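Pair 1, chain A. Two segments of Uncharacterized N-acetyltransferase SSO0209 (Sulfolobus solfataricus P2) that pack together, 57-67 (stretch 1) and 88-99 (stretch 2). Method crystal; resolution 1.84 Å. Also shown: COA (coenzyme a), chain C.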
# COMPACT_ATOMS: atom_id res chain seq x y z
N ILE A 57 -6.22 8.50 -11.46
CA ILE A 57 -7.42 9.04 -12.07
C ILE A 57 -7.45 8.77 -13.57
O ILE A 57 -6.46 9.00 -14.25
CB ILE A 57 -7.52 10.55 -11.85
CG1 ILE A 57 -7.47 10.89 -10.36
CG2 ILE A 57 -8.78 11.12 -12.53
CD1 ILE A 57 -8.65 10.36 -9.60
N VAL A 58 -8.57 8.27 -14.07
CA VAL A 58 -8.83 8.25 -15.51
C VAL A 58 -10.14 8.99 -15.79
O VAL A 58 -11.19 8.61 -15.26
CB VAL A 58 -8.92 6.84 -16.07
CG1 VAL A 58 -9.34 6.89 -17.53
CG2 VAL A 58 -7.58 6.13 -15.94
N ASP A 59 -10.07 10.02 -16.64
CA ASP A 59 -11.23 10.86 -16.96
C ASP A 59 -12.15 11.11 -15.76
O ASP A 59 -13.30 10.65 -15.72
CB ASP A 59 -12.02 10.25 -18.12
CG ASP A 59 -11.62 10.83 -19.47
OD1 ASP A 59 -11.29 12.03 -19.53
OD2 ASP A 59 -11.64 10.08 -20.47
N ASN A 60 -11.61 11.82 -14.77
CA ASN A 60 -12.34 12.21 -13.56
C ASN A 60 -12.81 11.06 -12.66
O ASN A 60 -13.49 11.31 -11.66
CB ASN A 60 -13.56 13.07 -13.94
CG ASN A 60 -13.22 14.15 -14.95
OD1 ASN A 60 -12.07 14.28 -15.38
ND2 ASN A 60 -14.23 14.92 -15.35
N SER A 61 -12.47 9.82 -12.99
CA SER A 61 -12.81 8.69 -12.11
C SER A 61 -11.58 8.13 -11.40
O SER A 61 -10.51 8.05 -11.98
CB SER A 61 -13.49 7.56 -12.91
OG SER A 61 -14.80 7.92 -13.30
N VAL A 62 -11.74 7.73 -10.14
CA VAL A 62 -10.66 7.03 -9.43
C VAL A 62 -10.61 5.59 -9.91
O VAL A 62 -11.63 4.90 -9.89
CB VAL A 62 -10.87 7.06 -7.90
CG1 VAL A 62 -9.81 6.25 -7.19
CG2 VAL A 62 -10.87 8.50 -7.39
N VAL A 63 -9.45 5.13 -10.37
CA VAL A 63 -9.32 3.76 -10.83
C VAL A 63 -8.33 2.94 -10.00
O VAL A 63 -8.16 1.74 -10.22
CB VAL A 63 -8.89 3.70 -12.31
CG1 VAL A 63 -9.96 4.34 -13.18
CG2 VAL A 63 -7.52 4.38 -12.50
N GLY A 64 -7.67 3.59 -9.05
CA GLY A 64 -6.72 2.89 -8.20
C GLY A 64 -6.33 3.74 -7.03
O GLY A 64 -6.57 4.95 -7.05
N TYR A 65 -5.76 3.14 -5.99
CA TYR A 65 -5.34 3.93 -4.85
C TYR A 65 -4.26 3.22 -4.08
O TYR A 65 -4.08 2.00 -4.22
CB TYR A 65 -6.54 4.23 -3.92
CG TYR A 65 -7.01 3.01 -3.19
CD1 TYR A 65 -6.50 2.68 -1.94
CD2 TYR A 65 -7.95 2.15 -3.76
CE1 TYR A 65 -6.93 1.54 -1.27
CE2 TYR A 65 -8.37 1.00 -3.10
CZ TYR A 65 -7.85 0.70 -1.86
OH TYR A 65 -8.27 -0.43 -1.19
N ILE A 66 -3.56 3.97 -3.24
CA ILE A 66 -2.66 3.37 -2.27
C ILE A 66 -2.85 4.08 -0.94
O ILE A 66 -2.78 5.30 -0.87
CB ILE A 66 -1.17 3.45 -2.73
CG1 ILE A 66 -0.26 2.77 -1.70
CG2 ILE A 66 -0.74 4.90 -2.99
CD1 ILE A 66 1.19 2.63 -2.18
N MET A 67 -3.10 3.29 0.10
CA MET A 67 -3.34 3.84 1.44
C MET A 67 -2.21 3.45 2.37
O MET A 67 -1.98 2.26 2.59
CB MET A 67 -4.68 3.32 1.98
CG MET A 67 -4.92 3.67 3.42
SD MET A 67 -6.67 3.39 3.89
CE MET A 67 -6.81 1.62 3.65
N HIS A 88 4.19 1.95 5.88
CA HIS A 88 3.51 0.67 5.78
C HIS A 88 2.42 0.82 4.74
O HIS A 88 1.56 1.69 4.87
CB HIS A 88 2.95 0.30 7.16
CG HIS A 88 2.31 -1.06 7.23
ND1 HIS A 88 1.79 -1.55 8.41
CD2 HIS A 88 2.13 -2.02 6.30
CE1 HIS A 88 1.31 -2.77 8.19
NE2 HIS A 88 1.50 -3.07 6.92
N VAL A 89 2.44 0.00 3.69
CA VAL A 89 1.35 0.04 2.72
C VAL A 89 0.21 -0.77 3.26
O VAL A 89 0.33 -1.99 3.38
CB VAL A 89 1.76 -0.55 1.34
CG1 VAL A 89 0.59 -0.44 0.35
CG2 VAL A 89 3.00 0.15 0.80
N VAL A 90 -0.90 -0.12 3.56
CA VAL A 90 -2.03 -0.82 4.19
C VAL A 90 -2.84 -1.51 3.10
O VAL A 90 -3.26 -2.67 3.24
CB VAL A 90 -2.91 0.14 4.99
CG1 VAL A 90 -4.12 -0.60 5.58
CG2 VAL A 90 -2.09 0.82 6.07
N SER A 91 -2.99 -0.82 1.98
CA SER A 91 -3.85 -1.31 0.93
C SER A 91 -3.45 -0.66 -0.39
O SER A 91 -3.20 0.54 -0.44
CB SER A 91 -5.32 -1.02 1.29
OG SER A 91 -6.22 -1.62 0.38
N ILE A 92 -3.38 -1.46 -1.45
CA ILE A 92 -3.21 -0.93 -2.80
C ILE A 92 -4.04 -1.77 -3.77
O ILE A 92 -4.07 -3.00 -3.69
CB ILE A 92 -1.71 -0.91 -3.21
CG1 ILE A 92 -1.53 -0.25 -4.58
CG2 ILE A 92 -1.09 -2.31 -3.20
CD1 ILE A 92 -0.06 -0.13 -4.98
N ALA A 93 -4.77 -1.10 -4.64
CA ALA A 93 -5.59 -1.81 -5.60
C ALA A 93 -5.79 -0.98 -6.86
O ALA A 93 -5.76 0.25 -6.81
CB ALA A 93 -6.94 -2.16 -4.98
N VAL A 94 -5.99 -1.67 -7.98
CA VAL A 94 -6.25 -1.02 -9.26
C VAL A 94 -7.39 -1.76 -9.95
O VAL A 94 -7.38 -2.99 -9.97
CB VAL A 94 -4.98 -1.04 -10.16
CG1 VAL A 94 -5.26 -0.44 -11.53
CG2 VAL A 94 -3.81 -0.33 -9.47
N LEU A 95 -8.37 -1.03 -10.48
CA LEU A 95 -9.49 -1.67 -11.20
C LEU A 95 -8.94 -2.56 -12.33
O LEU A 95 -7.99 -2.17 -13.02
CB LEU A 95 -10.45 -0.62 -11.76
CG LEU A 95 -11.37 0.10 -10.77
CD1 LEU A 95 -12.21 1.16 -11.45
CD2 LEU A 95 -12.27 -0.90 -10.04
N GLU A 96 -9.52 -3.74 -12.49
CA GLU A 96 -9.04 -4.75 -13.45
C GLU A 96 -8.83 -4.19 -14.85
O GLU A 96 -7.84 -4.52 -15.50
CB GLU A 96 -10.02 -5.93 -13.52
CG GLU A 96 -9.51 -7.11 -14.37
CD GLU A 96 -9.80 -6.96 -15.86
OE1 GLU A 96 -10.79 -6.29 -16.21
OE2 GLU A 96 -9.02 -7.50 -16.68
N GLU A 97 -9.76 -3.37 -15.32
CA GLU A 97 -9.71 -2.85 -16.68
C GLU A 97 -8.47 -1.98 -16.92
O GLU A 97 -8.03 -1.82 -18.06
CB GLU A 97 -10.98 -2.04 -16.99
CG GLU A 97 -12.26 -2.88 -17.00
CD GLU A 97 -12.87 -3.09 -15.62
OE1 GLU A 97 -12.30 -2.63 -14.61
OE2 GLU A 97 -13.94 -3.74 -15.54
N TYR A 98 -7.90 -1.45 -15.85
CA TYR A 98 -6.79 -0.52 -15.97
C TYR A 98 -5.46 -1.09 -15.50
O TYR A 98 -4.51 -0.34 -15.27
CB TYR A 98 -7.12 0.76 -15.21
CG TYR A 98 -8.27 1.52 -15.83
CD1 TYR A 98 -8.05 2.36 -16.92
CD2 TYR A 98 -9.57 1.38 -15.35
CE1 TYR A 98 -9.09 3.05 -17.51
CE2 TYR A 98 -10.63 2.08 -15.95
CZ TYR A 98 -10.37 2.91 -17.02
OH TYR A 98 -11.39 3.62 -17.63
N ARG A 99 -5.37 -2.41 -15.40
CA ARG A 99 -4.13 -3.05 -14.95
C ARG A 99 -3.10 -3.21 -16.08
O ARG A 99 -3.43 -3.08 -17.25
CB ARG A 99 -4.44 -4.41 -14.32
CG ARG A 99 -5.21 -4.27 -13.01
CD ARG A 99 -5.62 -5.60 -12.38
NE ARG A 99 -6.55 -5.35 -11.28
CZ ARG A 99 -7.33 -6.27 -10.73
NH1 ARG A 99 -7.30 -7.52 -11.17
NH2 ARG A 99 -8.16 -5.93 -9.75
N1A COA C . 1.33 -11.22 -13.70
C2A COA C . 2.68 -11.10 -13.71
N3A COA C . 3.26 -9.94 -13.39
C4A COA C . 2.51 -8.85 -13.05
C5A COA C . 1.12 -8.94 -13.04
C6A COA C . 0.54 -10.17 -13.38
N6A COA C . -0.91 -10.32 -13.37
N7A COA C . 0.63 -7.70 -12.66
C8A COA C . 1.69 -6.88 -12.45
N9A COA C . 2.83 -7.56 -12.67
C1B COA C . 4.21 -7.04 -12.59
C2B COA C . 4.79 -6.93 -13.94
O2B COA C . 6.16 -7.08 -13.89
C3B COA C . 4.49 -5.56 -14.30
O3B COA C . 5.31 -5.18 -15.33
P3B COA C . 4.79 -5.26 -16.81
O7A COA C . 5.68 -4.42 -17.72
O8A COA C . 3.41 -4.74 -16.87
O9A COA C . 4.80 -6.69 -17.27
C4B COA C . 4.79 -4.86 -13.04
O4B COA C . 4.26 -5.71 -12.05
C5B COA C . 4.11 -3.56 -12.96
O5B COA C . 2.72 -3.68 -12.78
P1A COA C . 1.69 -2.48 -12.75
O1A COA C . 1.08 -2.25 -14.10
O2A COA C . 2.36 -1.28 -12.22
O3A COA C . 0.57 -3.05 -11.77
P2A COA C . -0.99 -2.84 -11.91
O4A COA C . -1.59 -3.75 -12.97
O5A COA C . -1.31 -1.40 -12.15
O6A COA C . -1.63 -3.25 -10.50
CBP COA C . -2.00 -4.83 -8.67
CCP COA C . -1.07 -4.30 -9.80
CDP COA C . -1.36 -6.02 -8.01
CEP COA C . -2.18 -3.69 -7.66
CAP COA C . -3.30 -5.18 -9.35
OAP COA C . -3.23 -6.40 -10.09
C9P COA C . -4.49 -5.33 -8.42
O9P COA C . -5.16 -4.32 -8.06
N8P COA C . -4.92 -6.62 -7.93
C7P COA C . -6.06 -6.81 -7.03
C6P COA C . -5.87 -6.12 -5.65
C5P COA C . -4.56 -6.50 -4.97
O5P COA C . -4.25 -7.72 -4.92
N4P COA C . -3.68 -5.47 -4.43
C3P COA C . -2.42 -5.84 -3.80
C2P COA C . -2.48 -6.59 -2.47
S1P COA C . -1.02 -6.67 -1.49

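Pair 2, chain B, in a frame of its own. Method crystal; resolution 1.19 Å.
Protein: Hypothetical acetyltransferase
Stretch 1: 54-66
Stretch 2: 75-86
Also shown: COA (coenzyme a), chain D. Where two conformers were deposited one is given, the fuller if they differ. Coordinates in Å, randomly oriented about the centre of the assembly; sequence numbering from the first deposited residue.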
# COMPACT_ATOMS: atom_id res chain seq x y z
N ARG B 54 -21.85 8.67 5.20
CA ARG B 54 -22.40 9.34 6.38
C ARG B 54 -23.93 9.33 6.34
O ARG B 54 -24.53 9.55 5.29
CB ARG B 54 -21.92 10.79 6.46
CG ARG B 54 -20.40 10.90 6.48
CD ARG B 54 -19.92 12.34 6.58
NE ARG B 54 -20.13 12.91 7.89
CZ ARG B 54 -19.92 14.17 8.22
NH1 ARG B 54 -19.62 15.06 7.30
NH2 ARG B 54 -20.05 14.53 9.47
N THR B 55 -24.52 9.16 7.50
CA THR B 55 -25.96 9.40 7.67
C THR B 55 -26.19 10.92 7.81
O THR B 55 -25.26 11.70 7.99
CB THR B 55 -26.50 8.61 8.88
OG1 THR B 55 -25.63 8.81 9.99
CG2 THR B 55 -26.61 7.16 8.57
N PRO B 56 -27.48 11.35 7.74
CA PRO B 56 -27.77 12.77 7.77
C PRO B 56 -27.29 13.50 9.02
O PRO B 56 -26.94 14.69 8.93
CB PRO B 56 -29.30 12.83 7.60
CG PRO B 56 -29.64 11.60 6.87
CD PRO B 56 -28.64 10.56 7.32
N ASP B 57 -27.22 12.81 10.16
CA ASP B 57 -26.72 13.40 11.38
C ASP B 57 -25.20 13.56 11.42
O ASP B 57 -24.67 14.12 12.38
CB ASP B 57 -27.19 12.63 12.63
CG ASP B 57 -26.63 11.21 12.72
OD1 ASP B 57 -25.84 10.78 11.82
OD2 ASP B 57 -26.95 10.52 13.74
N GLY B 58 -24.49 13.09 10.38
CA GLY B 58 -23.07 13.24 10.28
C GLY B 58 -22.26 12.06 10.76
O GLY B 58 -21.05 12.04 10.55
N GLN B 59 -22.90 11.05 11.39
CA GLN B 59 -22.16 9.85 11.76
C GLN B 59 -21.60 9.20 10.52
O GLN B 59 -22.29 9.02 9.53
CB GLN B 59 -23.07 8.85 12.45
CG GLN B 59 -22.48 7.45 12.77
CD GLN B 59 -21.37 7.45 13.80
OE1 GLN B 59 -21.50 8.12 14.86
NE2 GLN B 59 -20.26 6.67 13.54
N VAL B 60 -20.34 8.77 10.60
CA VAL B 60 -19.71 7.98 9.56
C VAL B 60 -20.08 6.51 9.79
O VAL B 60 -19.77 5.95 10.84
CB VAL B 60 -18.18 8.17 9.53
CG1 VAL B 60 -17.55 7.28 8.44
CG2 VAL B 60 -17.84 9.67 9.30
N ILE B 61 -20.73 5.86 8.84
CA ILE B 61 -21.10 4.47 9.02
C ILE B 61 -20.34 3.52 8.09
O ILE B 61 -20.45 2.31 8.23
CB ILE B 61 -22.63 4.22 9.03
CG1 ILE B 61 -23.26 4.67 7.72
CG2 ILE B 61 -23.31 4.91 10.24
CD1 ILE B 61 -22.94 3.83 6.48
N GLY B 62 -19.51 4.07 7.19
CA GLY B 62 -18.60 3.24 6.40
C GLY B 62 -17.46 4.07 5.96
O GLY B 62 -17.61 5.28 5.74
N PHE B 63 -16.29 3.44 5.76
CA PHE B 63 -15.14 4.17 5.23
C PHE B 63 -14.24 3.21 4.52
O PHE B 63 -14.26 1.99 4.72
CB PHE B 63 -14.35 4.94 6.31
CG PHE B 63 -13.45 4.08 7.16
CD1 PHE B 63 -13.93 3.37 8.23
CD2 PHE B 63 -12.12 3.96 6.82
CE1 PHE B 63 -13.10 2.56 8.96
CE2 PHE B 63 -11.28 3.18 7.58
CZ PHE B 63 -11.77 2.46 8.62
N VAL B 64 -13.37 3.78 3.69
CA VAL B 64 -12.26 3.08 3.03
C VAL B 64 -11.13 4.08 2.90
O VAL B 64 -11.37 5.27 2.61
CB VAL B 64 -12.69 2.51 1.67
CG1 VAL B 64 -13.17 3.60 0.71
CG2 VAL B 64 -11.61 1.66 1.04
N ASN B 65 -9.89 3.63 3.08
CA ASN B 65 -8.74 4.49 2.85
C ASN B 65 -7.80 3.87 1.84
O ASN B 65 -7.88 2.68 1.52
CB ASN B 65 -8.00 4.85 4.15
CG ASN B 65 -7.26 3.66 4.78
OD1 ASN B 65 -7.70 2.52 4.66
ND2 ASN B 65 -6.20 3.97 5.53
N ALA B 66 -6.83 4.67 1.38
CA ALA B 66 -5.86 4.19 0.41
C ALA B 66 -4.55 4.95 0.57
O ALA B 66 -4.53 6.17 0.82
CB ALA B 66 -6.37 4.30 -1.03
N SER B 75 -2.46 1.05 -2.44
CA SER B 75 -3.00 -0.06 -1.68
C SER B 75 -4.09 0.42 -0.74
O SER B 75 -4.13 1.57 -0.34
CB SER B 75 -1.92 -0.78 -0.89
OG SER B 75 -1.41 0.06 0.16
N ILE B 76 -4.98 -0.51 -0.38
CA ILE B 76 -6.19 -0.21 0.38
C ILE B 76 -6.11 -0.90 1.75
O ILE B 76 -6.39 -2.08 1.84
CB ILE B 76 -7.46 -0.63 -0.38
CG1 ILE B 76 -7.50 0.20 -1.74
CG2 ILE B 76 -8.72 -0.38 0.46
CD1 ILE B 76 -8.55 -0.20 -2.75
N PRO B 77 -5.66 -0.18 2.79
CA PRO B 77 -5.49 -0.86 4.07
C PRO B 77 -6.76 -1.30 4.77
O PRO B 77 -6.78 -2.36 5.40
CB PRO B 77 -4.71 0.19 4.92
CG PRO B 77 -4.02 1.06 3.91
CD PRO B 77 -5.02 1.15 2.78
N LEU B 78 -7.77 -0.43 4.76
CA LEU B 78 -8.98 -0.58 5.57
C LEU B 78 -10.22 -0.34 4.76
O LEU B 78 -10.31 0.64 4.02
CB LEU B 78 -8.96 0.39 6.75
CG LEU B 78 -7.79 0.34 7.73
CD1 LEU B 78 -7.84 1.56 8.65
CD2 LEU B 78 -7.77 -0.98 8.52
N LEU B 79 -11.22 -1.19 4.95
CA LEU B 79 -12.57 -1.05 4.43
C LEU B 79 -13.51 -1.56 5.51
O LEU B 79 -13.38 -2.72 5.92
CB LEU B 79 -12.75 -1.85 3.14
CG LEU B 79 -14.19 -1.97 2.60
CD1 LEU B 79 -14.70 -0.63 2.07
CD2 LEU B 79 -14.27 -3.08 1.55
N GLU B 80 -14.48 -0.76 5.92
CA GLU B 80 -15.42 -1.25 6.91
C GLU B 80 -16.72 -0.50 6.81
O GLU B 80 -16.79 0.71 6.65
CB GLU B 80 -14.87 -1.10 8.34
CG GLU B 80 -15.70 -1.82 9.38
CD GLU B 80 -15.05 -1.83 10.77
OE1 GLU B 80 -14.02 -1.15 10.95
OE2 GLU B 80 -15.60 -2.51 11.68
N VAL B 81 -17.80 -1.28 6.92
CA VAL B 81 -19.17 -0.79 7.04
C VAL B 81 -19.69 -1.29 8.37
O VAL B 81 -19.52 -2.46 8.71
CB VAL B 81 -20.06 -1.27 5.86
CG1 VAL B 81 -21.53 -0.95 6.08
CG2 VAL B 81 -19.54 -0.69 4.53
N GLN B 82 -20.31 -0.41 9.13
CA GLN B 82 -20.83 -0.81 10.45
C GLN B 82 -21.90 -1.87 10.26
O GLN B 82 -22.67 -1.83 9.31
CB GLN B 82 -21.34 0.40 11.22
CG GLN B 82 -20.16 1.32 11.54
CD GLN B 82 -20.43 2.40 12.51
OE1 GLN B 82 -21.52 2.50 13.03
NE2 GLN B 82 -19.41 3.23 12.80
N ALA B 83 -22.00 -2.85 11.17
CA ALA B 83 -22.79 -4.07 10.88
C ALA B 83 -24.26 -3.86 10.46
O ALA B 83 -24.74 -4.56 9.58
CB ALA B 83 -22.71 -5.10 12.07
N GLY B 84 -24.96 -2.88 11.04
CA GLY B 84 -26.37 -2.63 10.74
C GLY B 84 -26.63 -2.08 9.36
O GLY B 84 -27.76 -1.97 8.93
N TRP B 85 -25.54 -1.74 8.67
CA TRP B 85 -25.55 -1.10 7.36
C TRP B 85 -24.99 -1.97 6.26
O TRP B 85 -24.94 -1.53 5.12
CB TRP B 85 -24.76 0.23 7.41
CG TRP B 85 -25.54 1.32 8.06
CD1 TRP B 85 -25.43 1.78 9.32
CD2 TRP B 85 -26.59 2.08 7.45
NE1 TRP B 85 -26.32 2.81 9.54
CE2 TRP B 85 -27.06 2.98 8.41
CE3 TRP B 85 -27.20 2.04 6.19
CZ2 TRP B 85 -28.10 3.88 8.13
CZ3 TRP B 85 -28.22 2.94 5.92
CH2 TRP B 85 -28.65 3.83 6.89
N ARG B 86 -24.52 -3.18 6.61
CA ARG B 86 -24.00 -4.14 5.65
C ARG B 86 -25.12 -4.73 4.81
O ARG B 86 -26.31 -4.68 5.18
CB ARG B 86 -23.23 -5.24 6.38
CG ARG B 86 -21.99 -4.71 7.05
CD ARG B 86 -21.26 -5.78 7.84
NE ARG B 86 -20.15 -5.16 8.57
CZ ARG B 86 -19.68 -5.56 9.71
NH1 ARG B 86 -20.02 -6.73 10.25
NH2 ARG B 86 -18.75 -4.87 10.31
N1A COA D . -17.85 -13.79 4.79
C2A COA D . -18.55 -14.15 3.66
N3A COA D . -19.05 -13.21 2.78
C4A COA D . -18.86 -11.90 3.07
C5A COA D . -18.18 -11.51 4.22
C6A COA D . -17.65 -12.47 5.08
N6A COA D . -16.95 -12.13 6.18
N7A COA D . -18.16 -10.15 4.23
C8A COA D . -18.81 -9.71 3.13
N9A COA D . -19.25 -10.78 2.40
C1B COA D . -19.95 -10.74 1.12
C2B COA D . -21.34 -11.37 1.21
O2B COA D . -21.57 -11.95 -0.04
C3B COA D . -22.29 -10.19 1.37
O3B COA D . -23.62 -10.45 0.94
P3B COA D . -24.77 -10.87 2.00
O7A COA D . -24.29 -12.13 2.67
O8A COA D . -24.91 -9.75 3.00
O9A COA D . -26.01 -11.07 1.17
C4B COA D . -21.57 -9.16 0.53
O4B COA D . -20.18 -9.42 0.72
C5B COA D . -21.90 -7.73 0.90
O5B COA D . -21.46 -6.87 -0.14
P1A COA D . -21.84 -5.31 -0.02
O1A COA D . -21.37 -4.69 -1.29
O2A COA D . -23.27 -5.09 0.39
O3A COA D . -20.83 -4.86 1.13
P2A COA D . -21.13 -4.52 2.67
O4A COA D . -21.92 -5.62 3.28
O5A COA D . -21.68 -3.14 2.73
O6A COA D . -19.63 -4.48 3.20
CBP COA D . -17.66 -5.54 4.03
CCP COA D . -18.75 -5.57 2.97
CDP COA D . -16.92 -4.19 3.96
CEP COA D . -16.65 -6.68 3.75
CAP COA D . -18.37 -5.73 5.39
OAP COA D . -18.82 -7.07 5.53
C9P COA D . -17.43 -5.42 6.53
O9P COA D . -17.30 -4.17 6.97
N8P COA D . -16.78 -6.39 7.15
C7P COA D . -15.87 -6.14 8.26
C6P COA D . -14.52 -5.55 7.83
C5P COA D . -13.96 -6.32 6.67
O5P COA D . -13.94 -7.55 6.70
N4P COA D . -13.49 -5.57 5.66
C3P COA D . -12.70 -6.12 4.58
C2P COA D . -11.25 -5.69 4.80
S1P COA D . -10.46 -6.53 6.22

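In both pairs two antiparallel strands lie side by side, their axes 4.7 Å apart in pair 1 and 4.8 Å in pair 2, and the backbones of the 14 central residues superpose with an RMSD of 0.4 Å. The register is the same. Gly64(A) faces Val94(A) and Gly62(B) faces Val81(B), each with CA atoms 4.1 Å apart, as non-hydrogen-bonded pairs. One step on, Tyr65(A) with Ala93(A) and Phe63(B) with Glu80(B) exchange two backbone hydrogen bonds: Tyr65(A) N to Ala93(A) O is 3.0 Å, and Phe63(B) N to Glu80(B) O is 2.9 Å. The ladder ends alike, with Leu95(A) N giving to Val63(A) O at 2.8 Å and Gln82(B) N to Ile61(B) O at 2.9 Å.

The matched glycines are the first rule. A CB on Gly64(A) would sit 3.1 Å from Ala93(A) O and 3.3 Å from Val94(A) CG2; one on Gly62(B) would sit 3.4 Å from Val81(B) CG2. A bare CA lets the strands close up here.

Beyond the end of the second strand an aromatic residue meets a branched aliphatic one from the first. Val63(A) lays CG1 over the face of the Tyr98(A) ring, 3.9 Å from its centroid. Ile61(B) does the same with CG1, 3.9 Å from the centroid of the five-membered ring of Trp85(B) and nearly on its normal. The second partner also changes with the ring: Val58(A) CG2 reaches Tyr98(A) CE1 at 3.8 Å, while Thr55(B) CG2 reaches Trp85(B) CZ2 at 3.6 Å. The matched Leu95(A) and Gln82(B) differ in polarity yet flank the same aliphatic position, Leu95(A) CD1 lying 4.3 Å from Val63(A) CG1 and Gln82(B) OE1 4.1 Å from Ile61(B) CG2.

Tyr65(A) and Phe63(B), both p in chi1, leave on the face they share with Ala93(A) or Glu80(B), and their ends come nearer the second strand. Tyr65(A) OH hydrogen-bonds Ser91(A) OG at 2.8 Å. Phe63(B) has no hydroxyl, and the position of Ser91(A) is held by Leu78(B), whose CB packs 3.7 Å from Phe63(B) CE2: a polar link becomes an apolar one.

On the face holding Ile66(A) and Ile92(A), CD1 meets CD1 at 4.1 Å. In pair 2 the shorter Val64(B) meets Leu79(B), whose CD1 comes to 3.7 Å from Val64(B) CB.

At the far end the hydrogen bonding differs. Met67(A) N gives to Ser91(A) O at 2.8 Å, and Met67(A) O accepts from both Val90(A) N at 2.8 Å and Ser91(A) N at 3.3 Å. Pro77(B) matches Val90(A) and has no amide hydrogen to give. Asn65(B) N still gives to Leu78(B) O at 3.2 Å, but Leu78(B) N, the match of Ser91(A) N, makes a weak bond to the side-chain Asn65(B) OD1 at 3.0 Å, while Asn65(B) O is buried without a partner.

Both second strands keep an edge for coenzyme A: its N4P gives to Ile92(A) O at 2.6 Å and to Leu79(B) O at 2.9 Å, and its O9P accepts from Val94(A) N at 2.8 Å and from Val81(B) N at 2.9 Å.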